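Long-range contacts in Alr4995 protein (Nostoc sp., PDB 6LRF), which combines arginine dihydrolase and ornithine cyclodeaminase activities in a single bifunctional polypeptide: residues N79-R84 and Y109-D114; L115-A120 and L142-Y147. All blocks are in the same frame, centred on the assembly; numbering follows the deposited sequence.

Contact 1 of 2, residues N79-R84 and Y109-D114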
ATOM      1  N   ASN B  79      -4.434  59.656 -19.735  1.00 24.30           N
ATOM      2  CA  ASN B  79      -4.944  59.133 -18.460  1.00 24.24           C
ATOM      3  C   ASN B  79      -3.980  58.173 -17.762  1.00 25.85           C
ATOM      4  O   ASN B  79      -3.325  57.370 -18.420  1.00 21.95           O
ATOM      5  CB  ASN B  79      -6.271  58.412 -18.683  1.00 19.68           C
ATOM      6  CG  ASN B  79      -7.358  59.344 -19.144  1.00 31.58           C
ATOM      7  OD1 ASN B  79      -7.591  60.390 -18.530  1.00 30.95           O
ATOM      8  ND2 ASN B  79      -8.012  58.993 -20.251  1.00 26.60           N
ATOM      9  N   VAL B  80      -3.904  58.246 -16.435  1.00 20.37           N
ATOM     10  CA  VAL B  80      -3.159  57.246 -15.681  1.00 20.33           C
ATOM     11  C   VAL B  80      -4.024  56.753 -14.522  1.00 23.96           C
ATOM     12  O   VAL B  80      -4.709  57.541 -13.879  1.00 21.03           O
ATOM     13  CB  VAL B  80      -1.779  57.791 -15.166  1.00 23.73           C
ATOM     14  CG1 VAL B  80      -1.917  59.168 -14.620  1.00 28.22           C
ATOM     15  CG2 VAL B  80      -1.182  56.878 -14.088  1.00 23.23           C
ATOM     16  N   VAL B  81      -4.047  55.437 -14.303  1.00 19.26           N
ATOM     17  CA  VAL B  81      -4.567  54.900 -13.048  1.00 14.97           C
ATOM     18  C   VAL B  81      -3.342  54.691 -12.169  1.00 21.39           C
ATOM     19  O   VAL B  81      -2.435  53.941 -12.524  1.00 20.37           O
ATOM     20  CB  VAL B  81      -5.351  53.580 -13.206  1.00 21.08           C
ATOM     21  CG1 VAL B  81      -5.921  53.132 -11.838  1.00 17.22           C
ATOM     22  CG2 VAL B  81      -6.482  53.745 -14.224  1.00 18.54           C
ATOM     23  N   LEU B  82      -3.300  55.414 -11.055  1.00 19.70           N
ATOM     24  CA  LEU B  82      -2.217  55.319 -10.091  1.00 23.45           C
ATOM     25  C   LEU B  82      -2.211  53.954  -9.409  1.00 21.88           C
ATOM     26  O   LEU B  82      -3.257  53.450  -9.031  1.00 21.07           O
ATOM     27  CB  LEU B  82      -2.372  56.425  -9.044  1.00 23.94           C
ATOM     28  CG  LEU B  82      -1.220  56.695  -8.084  1.00 29.77           C
ATOM     29  CD1 LEU B  82      -0.040  57.301  -8.824  1.00 31.06           C
ATOM     30  CD2 LEU B  82      -1.699  57.633  -6.968  1.00 31.33           C
ATOM     31  N   SER B  83      -1.041  53.362  -9.234  1.00 24.05           N
ATOM     32  CA  SER B  83      -0.966  52.156  -8.425  1.00 20.90           C
ATOM     33  C   SER B  83      -1.351  52.411  -6.977  1.00 25.80           C
ATOM     34  O   SER B  83      -1.010  53.450  -6.394  1.00 25.32           O
ATOM     35  CB  SER B  83       0.431  51.552  -8.479  1.00 21.47           C
ATOM     36  OG  SER B  83       0.653  50.955  -9.749  1.00 22.69           O
ATOM     37  N   ARG B  84      -2.092  51.458  -6.419  1.00 20.91           N
ATOM     38  CA  ARG B  84      -2.259  51.348  -4.982  1.00 24.31           C
ATOM     39  C   ARG B  84      -1.584  50.036  -4.540  1.00 26.72           C
ATOM     40  O   ARG B  84      -2.074  48.944  -4.852  1.00 22.17           O
ATOM     41  CB  ARG B  84      -3.740  51.381  -4.596  1.00 20.86           C
ATOM     42  CG  ARG B  84      -4.019  51.223  -3.088  1.00 28.05           C
ATOM     43  CD  ARG B  84      -3.167  52.159  -2.235  1.00 36.78           C
ATOM     44  NE  ARG B  84      -3.470  52.050  -0.804  1.00 48.97           N
ATOM     45  CZ  ARG B  84      -2.834  52.721   0.157  1.00 45.38           C
ATOM     46  NH1 ARG B  84      -3.182  52.556   1.429  1.00 41.63           N
ATOM     47  NH2 ARG B  84      -1.846  53.558  -0.150  1.00 45.19           N
ATOM     48  N   TYR B 109      -6.086  59.011 -11.933  1.00 21.99           N
ATOM     49  CA  TYR B 109      -7.186  58.379 -11.222  1.00 22.57           C
ATOM     50  C   TYR B 109      -6.638  57.509 -10.112  1.00 24.49           C
ATOM     51  O   TYR B 109      -5.594  56.870 -10.274  1.00 23.94           O
ATOM     52  CB  TYR B 109      -8.035  57.543 -12.161  1.00 23.03           C
ATOM     53  CG  TYR B 109      -8.730  58.349 -13.209  1.00 24.79           C
ATOM     54  CD1 TYR B 109      -8.165  58.531 -14.460  1.00 27.28           C
ATOM     55  CD2 TYR B 109      -9.944  58.941 -12.945  1.00 29.31           C
ATOM     56  CE1 TYR B 109      -8.808  59.279 -15.432  1.00 31.13           C
ATOM     57  CE2 TYR B 109     -10.593  59.684 -13.901  1.00 31.76           C
ATOM     58  CZ  TYR B 109     -10.030  59.845 -15.143  1.00 32.67           C
ATOM     59  OH  TYR B 109     -10.692  60.590 -16.089  1.00 39.82           O
ATOM     60  N   GLU B 110      -7.342  57.485  -8.990  1.00 24.88           N
ATOM     61  CA  GLU B 110      -6.876  56.735  -7.839  1.00 28.74           C
ATOM     62  C   GLU B 110      -7.951  55.774  -7.391  1.00 27.58           C
ATOM     63  O   GLU B 110      -9.126  56.144  -7.331  1.00 24.28           O
ATOM     64  CB  GLU B 110      -6.504  57.674  -6.705  1.00 30.70           C
ATOM     65  CG  GLU B 110      -5.319  58.546  -7.010  1.00 33.85           C
ATOM     66  CD  GLU B 110      -5.034  59.488  -5.872  1.00 42.02           C
ATOM     67  OE1 GLU B 110      -5.996  60.108  -5.370  1.00 51.65           O
ATOM     68  OE2 GLU B 110      -3.863  59.590  -5.464  1.00 44.33           O
ATOM     69  N   LEU B 111      -7.544  54.543  -7.093  1.00 25.65           N
ATOM     70  CA  LEU B 111      -8.465  53.506  -6.635  1.00 27.06           C
ATOM     71  C   LEU B 111      -8.778  53.722  -5.160  1.00 29.16           C
ATOM     72  O   LEU B 111      -7.995  54.373  -4.460  1.00 27.50           O
ATOM     73  CB  LEU B 111      -7.849  52.124  -6.866  1.00 23.04           C
ATOM     74  CG  LEU B 111      -7.797  51.878  -8.372  1.00 25.03           C
ATOM     75  CD1 LEU B 111      -6.557  51.150  -8.767  1.00 25.10           C
ATOM     76  CD2 LEU B 111      -9.032  51.121  -8.788  1.00 23.27           C
ATOM     77  N   PRO B 112      -9.921  53.193  -4.689  1.00 31.40           N
ATOM     78  CA  PRO B 112     -10.167  53.048  -3.239  1.00 33.83           C
ATOM     79  C   PRO B 112      -8.907  52.561  -2.510  1.00 33.01           C
ATOM     80  O   PRO B 112      -8.140  51.786  -3.092  1.00 32.74           O
ATOM     81  CB  PRO B 112     -11.274  51.998  -3.182  1.00 31.16           C
ATOM     82  CG  PRO B 112     -12.042  52.201  -4.463  1.00 29.45           C
ATOM     83  CD  PRO B 112     -11.032  52.659  -5.504  1.00 28.99           C
ATOM     84  N   LYS B 113      -8.662  53.009  -1.281  1.00 33.82           N
ATOM     85  CA  LYS B 113      -7.367  52.722  -0.664  1.00 39.59           C
ATOM     86  C   LYS B 113      -7.211  51.245  -0.271  1.00 41.62           C
ATOM     87  O   LYS B 113      -6.088  50.762  -0.094  1.00 44.98           O
ATOM     88  CB  LYS B 113      -7.119  53.637   0.546  1.00 41.76           C
ATOM     89  CG  LYS B 113      -6.753  55.073   0.130  1.00 49.10           C
ATOM     90  CD  LYS B 113      -5.896  55.821   1.152  1.00 49.57           C
ATOM     91  CE  LYS B 113      -4.492  56.103   0.592  1.00 54.57           C
ATOM     92  NZ  LYS B 113      -4.402  57.281  -0.319  1.00 53.19           N
ATOM     93  N   ASP B 114      -8.319  50.519  -0.173  1.00 37.50           N
ATOM     94  CA  ASP B 114      -8.262  49.094   0.153  1.00 49.01           C
ATOM     95  C   ASP B 114      -8.428  48.223  -1.096  1.00 46.92           C
ATOM     96  O   ASP B 114      -8.823  47.061  -1.012  1.00 46.47           O
ATOM     97  CB  ASP B 114      -9.340  48.739   1.175  1.00 52.17           C
ATOM     98  CG  ASP B 114     -10.731  48.817   0.586  1.00 54.64           C
ATOM     99  OD1 ASP B 114     -10.959  49.714  -0.261  1.00 56.80           O
ATOM    100  OD2 ASP B 114     -11.591  47.990   0.961  1.00 57.87           O
TER
HETATM  101  O   HOH W   1      -4.893  54.208  -6.956  1.00 28.34           O
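A parallel beta pairing, centred on the bridge between V81 and Y109, joins strand 79-82 to the end of strand 107-109 in the N-terminal region, which belongs to the guanidino-group-modifying enzymes with their alpha/beta propeller fold. Y109 N donates to V80 O at 2.8 Å and Y109 O accepts from L82 N at 2.8 Å, both nearly along the C=O axis, so one residue bonds on both sides of V81. Beyond it the chains part, and a water takes over, donating to L82 O and accepting from L111 N. The V81 side chain, with CG1 anti to the backbone N, crosses L111 at about a right angle, CG1 meeting L111 CD1 at 3.7 Å. On the opposite side of the backbones L82 CD2 lies along the E110 chain, whose OE2 forms a salt bridge with K98. N79 OD1 approaches the ring edge of Y109 at CE1, 3.5 Å away. R84, bent at chi2 (49°), donates from NE to a lone pair of K113 O at 3.0 Å, while its NH2 forms a salt bridge with E94. An alanine here would remove both bonds and would probably leave the loop at K113 less firmly tied to the chain leaving the strand. E94 may also ease the repulsion between R84 NH2 and K113 NZ, 4.5 Å apart, and K113 CE sits 3.6 Å above the guanidinium plane, toward its rim.

Contact 2 of 2, residues L115-A120 and L142-Y147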
ATOM      1  N   LEU B 115      -8.132  48.792  -2.260  1.00 41.28           N
ATOM      2  CA  LEU B 115      -8.286  48.070  -3.514  1.00 35.56           C
ATOM      3  C   LEU B 115      -6.979  48.105  -4.292  1.00 31.18           C
ATOM      4  O   LEU B 115      -6.787  48.959  -5.155  1.00 32.03           O
ATOM      5  CB  LEU B 115      -9.418  48.672  -4.332  1.00 30.71           C
ATOM      6  CG  LEU B 115      -9.952  47.849  -5.494  1.00 29.44           C
ATOM      7  CD1 LEU B 115     -10.319  46.477  -4.973  1.00 32.96           C
ATOM      8  CD2 LEU B 115     -11.183  48.547  -6.073  1.00 27.07           C
ATOM      9  N   PRO B 116      -6.068  47.184  -3.973  1.00 27.19           N
ATOM     10  CA  PRO B 116      -4.731  47.223  -4.574  1.00 25.44           C
ATOM     11  C   PRO B 116      -4.703  46.986  -6.087  1.00 27.28           C
ATOM     12  O   PRO B 116      -5.503  46.232  -6.649  1.00 25.24           O
ATOM     13  CB  PRO B 116      -3.970  46.106  -3.830  1.00 27.85           C
ATOM     14  CG  PRO B 116      -4.998  45.329  -3.089  1.00 31.20           C
ATOM     15  CD  PRO B 116      -6.147  46.245  -2.840  1.00 33.26           C
ATOM     16  N   PHE B 117      -3.766  47.670  -6.731  1.00 23.20           N
ATOM     17  CA  PHE B 117      -3.545  47.570  -8.171  1.00 24.50           C
ATOM     18  C   PHE B 117      -2.146  48.059  -8.445  1.00 23.91           C
ATOM     19  O   PHE B 117      -1.790  49.148  -8.002  1.00 23.39           O
ATOM     20  CB  PHE B 117      -4.549  48.403  -8.947  1.00 22.07           C
ATOM     21  CG  PHE B 117      -4.171  48.616 -10.381  1.00 22.47           C
ATOM     22  CD1 PHE B 117      -4.310  47.593 -11.302  1.00 19.39           C
ATOM     23  CD2 PHE B 117      -3.674  49.843 -10.807  1.00 23.67           C
ATOM     24  CE1 PHE B 117      -3.966  47.784 -12.628  1.00 21.08           C
ATOM     25  CE2 PHE B 117      -3.322  50.045 -12.132  1.00 22.43           C
ATOM     26  CZ  PHE B 117      -3.472  49.012 -13.048  1.00 24.51           C
ATOM     27  N   GLU B 118      -1.333  47.287  -9.158  1.00 21.83           N
ATOM     28  CA  GLU B 118       0.079  47.657  -9.218  1.00 21.17           C
ATOM     29  C   GLU B 118       0.584  48.024 -10.611  1.00 18.66           C
ATOM     30  O   GLU B 118       1.718  47.712 -10.988  1.00 21.70           O
ATOM     31  CB  GLU B 118       0.915  46.543  -8.586  1.00 21.65           C
ATOM     32  CG  GLU B 118       0.553  46.434  -7.091  1.00 25.26           C
ATOM     33  CD  GLU B 118       1.578  45.692  -6.243  1.00 26.61           C
ATOM     34  OE1 GLU B 118       2.486  45.047  -6.810  1.00 30.02           O
ATOM     35  OE2 GLU B 118       1.459  45.758  -4.998  1.00 29.87           O
ATOM     36  N   GLY B 119      -0.259  48.734 -11.356  1.00 22.91           N
ATOM     37  CA  GLY B 119       0.196  49.468 -12.529  1.00 23.16           C
ATOM     38  C   GLY B 119       0.450  48.637 -13.764  1.00 26.43           C
ATOM     39  O   GLY B 119      -0.167  47.583 -13.961  1.00 21.82           O
ATOM     40  N   ALA B 120       1.362  49.106 -14.606  1.00 23.24           N
ATOM     41  CA  ALA B 120       1.625  48.404 -15.854  1.00 23.72           C
ATOM     42  C   ALA B 120       2.339  47.087 -15.571  1.00 24.53           C
ATOM     43  O   ALA B 120       2.415  46.215 -16.433  1.00 24.57           O
ATOM     44  CB  ALA B 120       2.446  49.282 -16.813  1.00 22.57           C
ATOM     45  N   LEU B 142      -9.013  41.591  -8.403  1.00 21.77           N
ATOM     46  CA  LEU B 142      -9.934  41.386  -9.509  1.00 19.59           C
ATOM     47  C   LEU B 142     -10.891  42.565  -9.646  1.00 22.10           C
ATOM     48  O   LEU B 142     -11.205  43.014 -10.761  1.00 23.01           O
ATOM     49  CB  LEU B 142     -10.706  40.077  -9.294  1.00 19.79           C
ATOM     50  CG  LEU B 142     -11.775  39.747 -10.334  1.00 24.62           C
ATOM     51  CD1 LEU B 142     -11.155  39.697 -11.728  1.00 21.78           C
ATOM     52  CD2 LEU B 142     -12.445  38.405  -9.967  1.00 22.63           C
ATOM     53  N   ASP B 143     -11.324  43.096  -8.508  1.00 16.78           N
ATOM     54  CA  ASP B 143     -12.255  44.221  -8.506  1.00 21.59           C
ATOM     55  C   ASP B 143     -11.672  45.562  -9.030  1.00 18.83           C
ATOM     56  O   ASP B 143     -12.420  46.510  -9.253  1.00 23.51           O
ATOM     57  CB  ASP B 143     -12.796  44.420  -7.097  1.00 22.68           C
ATOM     58  CG  ASP B 143     -13.892  43.428  -6.747  1.00 35.02           C
ATOM     59  OD1 ASP B 143     -14.372  42.721  -7.664  1.00 28.73           O
ATOM     60  OD2 ASP B 143     -14.283  43.366  -5.556  1.00 38.68           O
ATOM     61  N   SER B 144     -10.361  45.657  -9.212  1.00 18.03           N
ATOM     62  CA  SER B 144      -9.803  46.877  -9.797  1.00 19.26           C
ATOM     63  C   SER B 144     -10.049  46.948 -11.309  1.00 22.07           C
ATOM     64  O   SER B 144      -9.997  48.025 -11.907  1.00 20.32           O
ATOM     65  CB  SER B 144      -8.301  46.991  -9.509  1.00 20.94           C
ATOM     66  OG  SER B 144      -7.551  45.999 -10.208  1.00 21.43           O
ATOM     67  N   HIS B 145     -10.334  45.809 -11.930  1.00 19.65           N
ATOM     68  CA  HIS B 145     -10.362  45.757 -13.377  1.00 19.27           C
ATOM     69  C   HIS B 145     -11.495  46.592 -13.992  1.00 20.41           C
ATOM     70  O   HIS B 145     -11.270  47.244 -15.020  1.00 20.39           O
ATOM     71  CB  HIS B 145     -10.419  44.296 -13.853  1.00 22.19           C
ATOM     72  CG  HIS B 145      -9.185  43.518 -13.508  1.00 18.64           C
ATOM     73  ND1 HIS B 145      -8.953  42.234 -13.954  1.00 19.75           N
ATOM     74  CD2 HIS B 145      -8.099  43.859 -12.773  1.00 18.01           C
ATOM     75  CE1 HIS B 145      -7.788  41.813 -13.492  1.00 19.16           C
ATOM     76  NE2 HIS B 145      -7.246  42.784 -12.780  1.00 20.73           N
ATOM     77  N   PRO B 146     -12.698  46.594 -13.387  1.00 18.34           N
ATOM     78  CA  PRO B 146     -13.720  47.490 -13.958  1.00 22.80           C
ATOM     79  C   PRO B 146     -13.375  48.990 -13.888  1.00 24.48           C
ATOM     80  O   PRO B 146     -13.870  49.760 -14.705  1.00 24.41           O
ATOM     81  CB  PRO B 146     -14.960  47.206 -13.102  1.00 20.43           C
ATOM     82  CG  PRO B 146     -14.744  45.776 -12.608  1.00 26.77           C
ATOM     83  CD  PRO B 146     -13.263  45.711 -12.345  1.00 21.56           C
ATOM     84  N   TYR B 147     -12.566  49.391 -12.913  1.00 20.40           N
ATOM     85  CA  TYR B 147     -12.130  50.775 -12.798  1.00 22.53           C
ATOM     86  C   TYR B 147     -11.207  51.113 -13.952  1.00 25.71           C
ATOM     87  O   TYR B 147     -11.292  52.197 -14.540  1.00 24.70           O
ATOM     88  CB  TYR B 147     -11.417  51.007 -11.465  1.00 21.87           C
ATOM     89  CG  TYR B 147     -12.329  51.045 -10.258  1.00 24.12           C
ATOM     90  CD1 TYR B 147     -12.883  52.238  -9.819  1.00 28.61           C
ATOM     91  CD2 TYR B 147     -12.617  49.885  -9.541  1.00 26.16           C
ATOM     92  CE1 TYR B 147     -13.719  52.275  -8.699  1.00 25.82           C
ATOM     93  CE2 TYR B 147     -13.447  49.911  -8.426  1.00 25.64           C
ATOM     94  CZ  TYR B 147     -13.991  51.110  -8.011  1.00 28.55           C
ATOM     95  OH  TYR B 147     -14.807  51.145  -6.905  1.00 31.12           O
TER
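L115 and F117 reach from the loop between strands 107-109 and 123-125 onto the segment that leads into helix 145-152, so that an irregular chain of the propeller domain is packed against the helical chain of 142-147. L115 has CG anti to its backbone N (chi1 -165°), which carries the fork of the side chain to the helical segment, and its two methyls divide the work. CD1 meets D143 CB at 3.9 Å, the two side chains crossing at about a right angle, while CD2 lies 3.5 Å from Y147 CE2, where the side chains cross obliquely. The Y147 ring leaves with CG anti to its carbonyl carbon, and the carbonyl oxygens of D143 and S144 lie in its plane, at its edge.

Two residues on from L115, F117 meets S144. S144 OG takes the crowded position between backbone N and carbonyl carbon (chi1 68°), where it is hydrogen-bonded to E141 O; the hydroxyl is thus occupied within its own chain turn and meets F117 by van der Waals contact, OG lying 3.8 Å from CD1 of F117. S144 CB completes the fit, 4.0 Å from F117 CB. F117 itself has CG anti to the backbone N (chi1 165°), and one face of its ring carries G119 N, 3.4 Å above the plane and displaced toward the rim.

R325 of the second subunit packs on L115. The chemistry is therefore divided: methyl, methylene and ring carbons form most of the interface itself, whereas the polar ends are held by partners outside the two segments, S144 OG by E141 O and the D143 carboxylate by S336, K334 and that same R325 of the second subunit, which is consistent with a buried apolar joint beside a charged subunit boundary.

Contact 1 closes at D114 and contact 2 opens at L115, so the chain leaving the strand pairing goes straight into the loop that packs on 142-147; the two centres are about 8 Å apart. They also touch directly: R84 N lies 2.8 Å from F117 O, a probable hydrogen bond, and S83 OG packs 2.9 Å from G119 N. L111 of contact 1 touches both F117 and Y147 of contact 2, merging the two apolar patches. Both contacts border the second subunit, whose R325, the partner of D143, also makes a weak, long ion pair with D114. E118, bonded to H168 and R139, probably lies at the active site, as in relatives of this family; no ligand is bound in this crystal.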